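Local coordinates for protein Lysine/ornithine decarboxylase (Selenomonas ruminantium, PDB 5GJO) that decarboxylates L-lysine and L-ornithine with similar efficiency, giving cadaverine and putrescine, with pyridoxal 5'-phosphate as cofactor in a homodimer, at residues 33-38 with 45-50; 67-72 with 252-257; 39-44 with 232-237. The protein carries 2 engineered substitutions. One frame throughout, in Å; residues are numbered along the deposited sequence.

Contact 1. Residues 33-38 with 45-50; sequences ENYQFM and AGVFYA. With PLP (pyridoxal-5'-phosphate), chain H.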
loop_
_atom_site.group_PDB
_atom_site.type_symbol
_atom_site.label_atom_id
_atom_site.label_comp_id
_atom_site.label_asym_id
_atom_site.label_seq_id
_atom_site.Cartn_x
_atom_site.Cartn_y
_atom_site.Cartn_z
ATOM N N GLU A 33 -12.502 21.820 -14.875
ATOM C CA GLU A 33 -11.794 22.255 -16.017
ATOM C C GLU A 33 -11.265 21.070 -16.848
ATOM O O GLU A 33 -11.300 21.090 -18.128
ATOM C CB GLU A 33 -10.655 23.172 -15.629
ATOM C CG GLU A 33 -9.773 23.645 -16.741
ATOM C CD GLU A 33 -8.634 24.531 -16.174
ATOM O OE1 GLU A 33 -8.974 25.663 -15.809
ATOM O OE2 GLU A 33 -7.437 24.098 -16.091
ATOM N N ASN A 34 -10.714 20.080 -16.135
ATOM C CA ASN A 34 -10.250 18.871 -16.841
ATOM C C ASN A 34 -11.399 18.112 -17.559
ATOM O O ASN A 34 -11.211 17.621 -18.701
ATOM C CB ASN A 34 -9.539 17.915 -15.872
ATOM C CG ASN A 34 -8.201 18.455 -15.408
ATOM O OD1 ASN A 34 -7.603 19.321 -16.068
ATOM N ND2 ASN A 34 -7.647 17.830 -14.347
ATOM N N TYR A 35 -12.559 18.002 -16.931
ATOM C CA TYR A 35 -13.686 17.353 -17.546
ATOM C C TYR A 35 -14.086 18.146 -18.783
ATOM O O TYR A 35 -14.301 17.598 -19.857
ATOM C CB TYR A 35 -14.857 17.262 -16.533
ATOM C CG TYR A 35 -16.017 16.483 -17.045
ATOM C CD1 TYR A 35 -16.067 15.087 -16.914
ATOM C CD2 TYR A 35 -17.026 17.117 -17.743
ATOM C CE1 TYR A 35 -17.145 14.376 -17.379
ATOM C CE2 TYR A 35 -18.117 16.413 -18.233
ATOM C CZ TYR A 35 -18.174 15.043 -18.064
ATOM O OH TYR A 35 -19.241 14.275 -18.523
ATOM N N GLN A 36 -14.221 19.442 -18.652
ATOM C CA GLN A 36 -14.633 20.252 -19.809
ATOM C C GLN A 36 -13.640 20.250 -20.945
ATOM O O GLN A 36 -14.058 20.272 -22.092
ATOM C CB GLN A 36 -14.966 21.690 -19.412
ATOM C CG GLN A 36 -16.213 21.737 -18.509
ATOM C CD GLN A 36 -17.523 21.023 -19.035
ATOM O OE1 GLN A 36 -17.736 20.761 -20.250
ATOM N NE2 GLN A 36 -18.394 20.682 -18.091
ATOM N N PHE A 37 -12.353 20.259 -20.654
ATOM C CA PHE A 37 -11.345 20.170 -21.674
ATOM C C PHE A 37 -11.524 18.859 -22.479
ATOM O O PHE A 37 -11.388 18.863 -23.682
ATOM C CB PHE A 37 -9.973 20.197 -21.016
ATOM C CG PHE A 37 -8.793 20.129 -21.939
ATOM C CD1 PHE A 37 -8.278 18.919 -22.306
ATOM C CD2 PHE A 37 -8.131 21.291 -22.335
ATOM C CE1 PHE A 37 -7.143 18.836 -23.106
ATOM C CE2 PHE A 37 -6.966 21.218 -23.101
ATOM C CZ PHE A 37 -6.477 19.978 -23.486
ATOM N N MET A 38 -11.775 17.764 -21.796
ATOM C CA MET A 38 -11.981 16.459 -22.489
ATOM C C MET A 38 -13.252 16.505 -23.347
ATOM O O MET A 38 -13.279 16.013 -24.450
ATOM C CB MET A 38 -12.036 15.269 -21.514
ATOM C CG MET A 38 -12.215 13.969 -22.226
ATOM S SD MET A 38 -11.838 12.578 -21.102
ATOM C CE MET A 38 -10.090 12.645 -21.276
ATOM N N ALA A 45 -16.352 10.958 -27.329
ATOM C CA ALA A 45 -16.261 9.907 -26.307
ATOM C C ALA A 45 -16.845 10.377 -25.045
ATOM O O ALA A 45 -16.199 11.173 -24.311
ATOM C CB ALA A 45 -14.810 9.484 -26.101
ATOM N N GLY A 46 -18.028 9.826 -24.714
ATOM C CA GLY A 46 -18.681 10.058 -23.455
ATOM C C GLY A 46 -17.860 9.500 -22.291
ATOM O O GLY A 46 -17.215 8.502 -22.429
ATOM N N VAL A 47 -17.837 10.225 -21.176
ATOM C CA VAL A 47 -16.937 9.887 -20.055
ATOM C C VAL A 47 -17.546 8.953 -19.003
ATOM O O VAL A 47 -18.603 9.229 -18.387
ATOM C CB VAL A 47 -16.484 11.176 -19.376
ATOM C CG1 VAL A 47 -15.561 10.880 -18.206
ATOM C CG2 VAL A 47 -15.786 12.070 -20.352
ATOM N N PHE A 48 -16.894 7.830 -18.756
ATOM C CA PHE A 48 -17.065 6.987 -17.586
ATOM C C PHE A 48 -15.813 7.171 -16.705
ATOM O O PHE A 48 -14.754 6.577 -16.962
ATOM C CB PHE A 48 -17.134 5.478 -17.922
ATOM C CG PHE A 48 -18.445 5.030 -18.521
ATOM C CD1 PHE A 48 -18.730 5.258 -19.830
ATOM C CD2 PHE A 48 -19.396 4.432 -17.752
ATOM C CE1 PHE A 48 -19.955 4.839 -20.392
ATOM C CE2 PHE A 48 -20.635 4.003 -18.262
ATOM C CZ PHE A 48 -20.918 4.208 -19.606
ATOM N N TYR A 49 -15.904 7.997 -15.694
ATOM C CA TYR A 49 -14.732 8.309 -14.856
ATOM C C TYR A 49 -14.291 7.101 -14.098
ATOM O O TYR A 49 -15.073 6.461 -13.376
ATOM C CB TYR A 49 -15.038 9.448 -13.873
ATOM C CG TYR A 49 -13.939 9.669 -12.821
ATOM C CD1 TYR A 49 -12.623 9.905 -13.221
ATOM C CD2 TYR A 49 -14.187 9.545 -11.500
ATOM C CE1 TYR A 49 -11.596 10.007 -12.287
ATOM C CE2 TYR A 49 -13.189 9.740 -10.529
ATOM C CZ TYR A 49 -11.894 9.994 -10.930
ATOM O OH TYR A 49 -10.809 10.070 -10.069
ATOM N N ALA A 50 -13.024 6.765 -14.264
ATOM C CA ALA A 50 -12.382 5.629 -13.594
ATOM C C ALA A 50 -11.966 6.022 -12.183
ATOM O O ALA A 50 -10.905 6.480 -11.895
ATOM C CB ALA A 50 -11.229 4.973 -14.437
HETATM N N1 PLP H . -10.637 2.000 -16.999
HETATM C C2 PLP H . -10.111 0.775 -16.753
HETATM C C2A PLP H . -10.905 -0.462 -17.081
HETATM C C3 PLP H . -8.756 0.650 -16.160
HETATM O O3 PLP H . -8.207 -0.569 -15.904
HETATM C C4 PLP H . -8.024 1.900 -15.859
HETATM C C4A PLP H . -6.668 1.878 -15.267
HETATM O O4A PLP H . -6.297 0.908 -14.628
HETATM C C5 PLP H . -8.710 3.177 -16.176
HETATM C C6 PLP H . -9.986 3.146 -16.733
HETATM C C5A PLP H . -8.029 4.497 -15.898
HETATM O O4P PLP H . -6.735 4.499 -16.495
HETATM P P PLP H . -5.868 5.854 -16.563
HETATM O O1P PLP H . -6.703 6.776 -17.419
HETATM O O2P PLP H . -4.567 5.424 -17.197
HETATM O O3P PLP H . -5.748 6.282 -15.120
HETATM O O HOH W 1 -19.492 12.621 -20.865
#

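Contact 2. Residues 67-72 with 252-257; sequences GSHFDV and AVWTEP. With PLP (pyridoxal-5'-phosphate), chain H.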
loop_
_atom_site.group_PDB
_atom_site.type_symbol
_atom_site.label_atom_id
_atom_site.label_comp_id
_atom_site.label_asym_id
_atom_site.label_seq_id
_atom_site.Cartn_x
_atom_site.Cartn_y
_atom_site.Cartn_z
ATOM N N GLY A 67 -22.754 15.443 -15.394
ATOM C CA GLY A 67 -23.240 14.472 -16.340
ATOM C C GLY A 67 -22.297 13.293 -16.578
ATOM O O GLY A 67 -22.547 12.490 -17.486
ATOM N N SER A 68 -21.241 13.131 -15.785
ATOM C CA SER A 68 -20.287 12.032 -16.039
ATOM C C SER A 68 -20.940 10.744 -15.702
ATOM O O SER A 68 -21.717 10.667 -14.743
ATOM C CB SER A 68 -19.050 12.224 -15.138
ATOM O OG SER A 68 -18.020 11.248 -15.417
ATOM N N HIS A 69 -20.539 9.669 -16.401
ATOM C CA HIS A 69 -20.772 8.344 -15.905
ATOM C C HIS A 69 -19.541 7.847 -15.110
ATOM O O HIS A 69 -18.571 8.622 -14.875
ATOM C CB HIS A 69 -21.028 7.362 -17.081
ATOM C CG HIS A 69 -22.292 7.611 -17.855
ATOM N ND1 HIS A 69 -22.610 8.828 -18.424
ATOM C CD2 HIS A 69 -23.341 6.789 -18.125
ATOM C CE1 HIS A 69 -23.786 8.753 -19.029
ATOM N NE2 HIS A 69 -24.247 7.517 -18.869
ATOM N N PHE A 70 -19.608 6.580 -14.662
ATOM C CA PHE A 70 -18.538 6.031 -13.825
ATOM C C PHE A 70 -18.135 4.613 -14.179
ATOM O O PHE A 70 -18.982 3.808 -14.452
ATOM C CB PHE A 70 -18.917 6.042 -12.353
ATOM C CG PHE A 70 -19.197 7.417 -11.825
ATOM C CD1 PHE A 70 -18.144 8.211 -11.367
ATOM C CD2 PHE A 70 -20.494 7.973 -11.909
ATOM C CE1 PHE A 70 -18.393 9.525 -10.973
ATOM C CE2 PHE A 70 -20.745 9.264 -11.512
ATOM C CZ PHE A 70 -19.683 10.066 -11.061
ATOM N N ASP A 71 -16.840 4.352 -14.132
ATOM C CA ASP A 71 -16.270 3.022 -14.296
ATOM C C ASP A 71 -15.909 2.563 -12.892
ATOM O O ASP A 71 -15.138 3.229 -12.160
ATOM C CB ASP A 71 -15.015 3.113 -15.157
ATOM C CG ASP A 71 -14.017 1.988 -14.874
ATOM O OD1 ASP A 71 -14.425 0.878 -14.493
ATOM O OD2 ASP A 71 -12.810 2.197 -14.997
ATOM N N VAL A 72 -16.465 1.426 -12.474
ATOM C CA VAL A 72 -16.304 0.863 -11.143
ATOM C C VAL A 72 -15.576 -0.487 -11.254
ATOM O O VAL A 72 -15.843 -1.233 -12.207
ATOM C CB VAL A 72 -17.629 0.605 -10.408
ATOM C CG1 VAL A 72 -18.304 1.957 -10.118
ATOM C CG2 VAL A 72 -18.615 -0.221 -11.222
ATOM N N ALA A 252 -21.999 4.732 -30.605
ATOM C CA ALA A 252 -21.907 5.374 -29.260
ATOM C C ALA A 252 -20.535 5.042 -28.708
ATOM O O ALA A 252 -20.239 3.883 -28.441
ATOM C CB ALA A 252 -22.972 4.922 -28.288
ATOM N N VAL A 253 -19.695 6.062 -28.633
ATOM C CA VAL A 253 -18.304 5.900 -28.164
ATOM C C VAL A 253 -18.080 6.516 -26.806
ATOM O O VAL A 253 -18.689 7.541 -26.449
ATOM C CB VAL A 253 -17.283 6.468 -29.199
ATOM C CG1 VAL A 253 -15.855 6.162 -28.789
ATOM C CG2 VAL A 253 -17.592 5.922 -30.613
ATOM N N TRP A 254 -17.225 5.844 -26.039
ATOM C CA TRP A 254 -17.027 6.162 -24.655
ATOM C C TRP A 254 -15.568 6.036 -24.255
ATOM O O TRP A 254 -14.739 5.403 -24.938
ATOM C CB TRP A 254 -17.804 5.203 -23.741
ATOM C CG TRP A 254 -19.190 5.075 -24.138
ATOM C CD1 TRP A 254 -19.712 4.156 -25.026
ATOM C CD2 TRP A 254 -20.273 5.941 -23.751
ATOM N NE1 TRP A 254 -21.096 4.400 -25.185
ATOM C CE2 TRP A 254 -21.443 5.494 -24.441
ATOM C CE3 TRP A 254 -20.365 7.064 -22.925
ATOM C CZ2 TRP A 254 -22.671 6.096 -24.268
ATOM C CZ3 TRP A 254 -21.652 7.680 -22.749
ATOM C CH2 TRP A 254 -22.756 7.186 -23.402
ATOM N N THR A 255 -15.236 6.729 -23.165
ATOM C CA THR A 255 -13.864 6.668 -22.634
ATOM C C THR A 255 -13.905 6.501 -21.141
ATOM O O THR A 255 -14.846 6.924 -20.493
ATOM C CB THR A 255 -13.051 7.921 -23.116
ATOM O OG1 THR A 255 -11.671 7.820 -22.636
ATOM C CG2 THR A 255 -13.730 9.240 -22.647
ATOM N N GLU A 256 -12.843 5.966 -20.572
ATOM C CA GLU A 256 -12.712 5.639 -19.173
ATOM C C GLU A 256 -11.459 6.313 -18.578
ATOM O O GLU A 256 -10.588 5.634 -18.017
ATOM C CB GLU A 256 -12.668 4.094 -18.919
ATOM C CG GLU A 256 -13.913 3.364 -19.372
ATOM C CD GLU A 256 -13.915 1.859 -19.093
ATOM O OE1 GLU A 256 -13.038 1.442 -18.306
ATOM O OE2 GLU A 256 -14.818 1.117 -19.654
ATOM N N PRO A 257 -11.340 7.633 -18.656
ATOM C CA PRO A 257 -10.186 8.282 -18.039
ATOM C C PRO A 257 -10.207 8.145 -16.513
ATOM O O PRO A 257 -11.255 8.392 -15.856
ATOM C CB PRO A 257 -10.363 9.764 -18.424
ATOM C CG PRO A 257 -11.895 9.879 -18.460
ATOM C CD PRO A 257 -12.206 8.630 -19.276
HETATM N N1 PLP H . -10.637 2.000 -16.999
HETATM C C2 PLP H . -10.111 0.775 -16.753
HETATM C C2A PLP H . -10.905 -0.462 -17.081
HETATM C C3 PLP H . -8.756 0.650 -16.160
HETATM O O3 PLP H . -8.207 -0.569 -15.904
HETATM C C4 PLP H . -8.024 1.900 -15.859
HETATM C C4A PLP H . -6.668 1.878 -15.267
HETATM O O4A PLP H . -6.297 0.908 -14.628
HETATM C C5 PLP H . -8.710 3.177 -16.176
HETATM C C6 PLP H . -9.986 3.146 -16.733
HETATM C C5A PLP H . -8.029 4.497 -15.898
HETATM O O4P PLP H . -6.735 4.499 -16.495
HETATM P P PLP H . -5.868 5.854 -16.563
HETATM O O1P PLP H . -6.703 6.776 -17.419
HETATM O O2P PLP H . -4.567 5.424 -17.197
HETATM O O3P PLP H . -5.748 6.282 -15.120
#

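Contact 3. Residues 39-44 with 232-237; sequences RRHLPR and DLAAMM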
loop_
_atom_site.group_PDB
_atom_site.type_symbol
_atom_site.label_atom_id
_atom_site.label_comp_id
_atom_site.label_asym_id
_atom_site.label_seq_id
_atom_site.Cartn_x
_atom_site.Cartn_y
_atom_site.Cartn_z
ATOM N N ARG A 39 -14.316 17.091 -22.837
ATOM C CA ARG A 39 -15.551 17.310 -23.625
ATOM C C ARG A 39 -15.320 18.162 -24.861
ATOM O O ARG A 39 -15.924 17.874 -25.903
ATOM C CB ARG A 39 -16.694 17.872 -22.730
ATOM C CG ARG A 39 -17.211 16.990 -21.609
ATOM C CD ARG A 39 -17.586 15.556 -22.047
ATOM N NE ARG A 39 -18.741 15.614 -22.940
ATOM C CZ ARG A 39 -18.865 15.044 -24.138
ATOM N NH1 ARG A 39 -20.034 15.217 -24.779
ATOM N NH2 ARG A 39 -17.931 14.270 -24.680
ATOM N N ARG A 40 -14.517 19.201 -24.732
ATOM C CA ARG A 40 -14.123 20.060 -25.829
ATOM C C ARG A 40 -13.241 19.421 -26.908
ATOM O O ARG A 40 -13.478 19.613 -28.067
ATOM C CB ARG A 40 -13.445 21.289 -25.254
ATOM C CG ARG A 40 -13.031 22.368 -26.209
ATOM C CD ARG A 40 -12.239 23.438 -25.457
ATOM N NE ARG A 40 -12.906 23.811 -24.218
ATOM C CZ ARG A 40 -12.381 23.837 -22.991
ATOM N NH1 ARG A 40 -13.149 24.203 -21.998
ATOM N NH2 ARG A 40 -11.130 23.540 -22.743
ATOM N N HIS A 41 -12.245 18.648 -26.504
ATOM C CA HIS A 41 -11.258 18.091 -27.444
ATOM C C HIS A 41 -11.553 16.681 -27.866
ATOM O O HIS A 41 -11.037 16.235 -28.865
ATOM C CB HIS A 41 -9.841 18.193 -26.857
ATOM C CG HIS A 41 -9.391 19.614 -26.688
ATOM N ND1 HIS A 41 -9.175 20.443 -27.755
ATOM C CD2 HIS A 41 -9.225 20.381 -25.576
ATOM C CE1 HIS A 41 -8.862 21.661 -27.319
ATOM N NE2 HIS A 41 -8.909 21.652 -25.993
ATOM N N LEU A 42 -12.373 16.005 -27.091
ATOM C CA LEU A 42 -12.747 14.651 -27.387
ATOM C C LEU A 42 -14.261 14.535 -27.234
ATOM O O LEU A 42 -14.746 13.745 -26.472
ATOM C CB LEU A 42 -11.977 13.704 -26.447
ATOM C CG LEU A 42 -12.063 12.197 -26.646
ATOM C CD1 LEU A 42 -11.764 11.749 -28.058
ATOM C CD2 LEU A 42 -11.157 11.487 -25.659
ATOM N N PRO A 43 -15.001 15.327 -28.012
ATOM C CA PRO A 43 -16.450 15.312 -27.848
ATOM C C PRO A 43 -17.137 13.983 -28.132
ATOM O O PRO A 43 -18.121 13.651 -27.482
ATOM C CB PRO A 43 -16.908 16.454 -28.778
ATOM C CG PRO A 43 -15.843 16.598 -29.785
ATOM C CD PRO A 43 -14.564 16.367 -28.941
ATOM N N ARG A 44 -16.608 13.204 -29.051
ATOM C CA ARG A 44 -17.226 11.934 -29.416
ATOM C C ARG A 44 -17.269 10.884 -28.288
ATOM O O ARG A 44 -18.088 9.989 -28.323
ATOM C CB ARG A 44 -16.588 11.355 -30.683
ATOM C CG ARG A 44 -16.962 12.081 -31.970
ATOM C CD ARG A 44 -18.468 12.086 -32.236
ATOM N NE ARG A 44 -19.053 10.776 -32.043
ATOM C CZ ARG A 44 -18.896 9.752 -32.871
ATOM N NH1 ARG A 44 -19.443 8.589 -32.583
ATOM N NH2 ARG A 44 -18.198 9.885 -33.973
ATOM N N ASP A 232 1.368 16.815 -25.989
ATOM C CA ASP A 232 0.381 17.870 -26.041
ATOM C C ASP A 232 -0.969 17.191 -25.912
ATOM O O ASP A 232 -1.374 16.501 -26.830
ATOM C CB ASP A 232 0.507 18.533 -27.400
ATOM C CG ASP A 232 -0.617 19.496 -27.721
ATOM O OD1 ASP A 232 -1.656 19.516 -27.092
ATOM O OD2 ASP A 232 -0.431 20.257 -28.649
ATOM N N LEU A 233 -1.679 17.409 -24.805
ATOM C CA LEU A 233 -2.939 16.675 -24.596
ATOM C C LEU A 233 -4.035 17.088 -25.526
ATOM O O LEU A 233 -4.828 16.247 -25.904
ATOM C CB LEU A 233 -3.504 16.751 -23.172
ATOM C CG LEU A 233 -2.790 15.913 -22.143
ATOM C CD1 LEU A 233 -3.343 16.446 -20.797
ATOM C CD2 LEU A 233 -3.134 14.454 -22.354
ATOM N N ALA A 234 -4.153 18.384 -25.868
ATOM C CA ALA A 234 -5.136 18.757 -26.803
ATOM C C ALA A 234 -4.939 18.010 -28.147
ATOM O O ALA A 234 -5.902 17.504 -28.722
ATOM C CB ALA A 234 -5.115 20.281 -27.041
ATOM N N ALA A 235 -3.723 17.966 -28.626
ATOM C CA ALA A 235 -3.465 17.315 -29.927
ATOM C C ALA A 235 -3.734 15.836 -29.822
ATOM O O ALA A 235 -4.351 15.246 -30.770
ATOM C CB ALA A 235 -2.075 17.528 -30.431
ATOM N N MET A 236 -3.296 15.224 -28.718
ATOM C CA MET A 236 -3.666 13.798 -28.493
ATOM C C MET A 236 -5.159 13.569 -28.562
ATOM O O MET A 236 -5.660 12.663 -29.325
ATOM C CB MET A 236 -3.119 13.275 -27.174
ATOM C CG MET A 236 -3.582 11.862 -26.829
ATOM S SD MET A 236 -2.898 11.345 -25.221
ATOM C CE MET A 236 -1.399 10.457 -25.668
ATOM N N MET A 237 -5.929 14.339 -27.783
ATOM C CA MET A 237 -7.309 14.103 -27.744
ATOM C C MET A 237 -7.989 14.407 -29.124
ATOM O O MET A 237 -8.876 13.620 -29.555
ATOM C CB MET A 237 -7.969 14.954 -26.664
ATOM C CG MET A 237 -7.549 14.449 -25.268
ATOM S SD MET A 237 -8.464 15.315 -23.998
ATOM C CE MET A 237 -7.393 14.784 -22.630
#

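Contact 1. Residues 33-38 with 45-50
Tyr35 comes first along the helix to touch the strand: its CE1 lies 3.8 Å from CB of Val47, with the phenol slanted to the valine. The side chain leaves the helix off to one side of the strand, but with CG anti to the backbone N (chi1 -174°) the ring runs toward it and lies alongside the valine, the two side chains pointing opposite ways. The hydroxyl ends beside the valine, at a water 2.9 Å from Tyr35 OH, and this water in turn accepts a hydrogen bond from Val47 N. Helix 28-41 and strand 45-50 follow each other in the chain and lie in the PLP-binding barrel, the helix on the outer surface and the strand as a parallel stave between strands 69-72 and 252-255. Val47 therefore points outward to the helix, while Phe48 turns the other way and meets the rings of His69 and Trp254. One turn after the tyrosine, Met38 reaches the same valine from another direction, its SD 4.1 Å from Val47 CG2. Val47 thus fills the angle between ring and thioether, CG1 near Tyr35 and CG2 near both. At the far end of the strand the methyl of Ala50 lies close against the pyridine ring of the cofactor.

Contact 2. Residues 67-72 with 252-257
One face of the His69 imidazole receives the edge of the Trp254 indole, a T-shaped pair with planes 56° apart and CZ3 of Trp254 4.4 Å from CE1 of His69. The indole has partners of its own: NE1 bonds to Asp214, and Arg113 makes a cation-pi contact. Further along, two carboxylates converge with planes 41° apart, Asp71 OD2 standing 3.4 Å from Glu256 OE1. Both are acceptors, so no bond joins them, and they meet the cofactor differently. Glu256 OE1 comes end-on to the pyridine nitrogen, 2.8 Å from PLP N1 and nearly in line with the ring; the extended glutamate chain (chi2 -178°) carries it there. Asp71 OD2 stands over the ring face, 3.0 Å from PLP N1, held by a salt bridge to Lys52. A protonated N1 would probably ease the crowding of negative charge. Replacing Asp71 with an alanine would probably leave Lys52 without its carboxylate mate and the ring face near N1 without its negative neighbour. An acidic residue at the pyridine nitrogen, here Glu256 just past a barrel strand, marks the cofactor site of ornithine decarboxylases of this family, built on the fold-type III barrel shared with the eukaryotic enzyme.

Contact 3. Residues 39-44 with 232-237
His41 lays one face of its imidazole against Ala234, whose CB sits 4.0 Å from the ring centroid and only 10° off the normal, a CH-pi contact. The opposite face is covered by Arg40 of its own helix, whose CG lies over the ring, so the imidazole is sandwiched between aliphatic carbons. Its rotation is fixed further by ND1, hydrogen-bonded to Glu238 one residue beyond Met237. With CG anti to the carbonyl carbon (chi1 -65°), the ring is directed to Ala234 while the base of the side chain stays close to Met237: His41 CB and Met237 CB are 3.7 Å apart. Leu42, just past the helix, meets the same methionine from a second side, Leu42 CB 4.2 Å from Met237 CB. The thioether of Met237 leads away from this pair toward Phe37 and Met38. Each segment is also braced internally: Arg39 NH2 bonds to Pro43 O, in the guanidinium plane, and Asp232 N-caps its helix by accepting from Ala235 N. Here the C-terminal end of helix 28-41 is joined to the N-terminal end of helix 233-247, two helices of the barrel exterior that lead into the adjacent strands 45-50 and 252-255.

From the N terminus, contact 1 closes first, with six intervening residues, the last of the helix and a short loop, folding helix 28-41 back on strand 45-50. Those six residues, 39-44, open contact 3, which joins them to 232-237, far on in the sequence, so contacts 1 and 3 cross. Contact 2 opens only after contact 1 has closed and ends beyond 232-237; it therefore follows contact 1 in series and crosses contact 3. Strand 45-50 lies between the two strands of contact 2, with Gly46 O 2.8 Å from Thr255 N and Val47 O 2.8 Å from His69 N. Together the contacts tie strands 45-50, 69-72 and 252-255, neighbours in the barrel, to two outer helices and the cofactor.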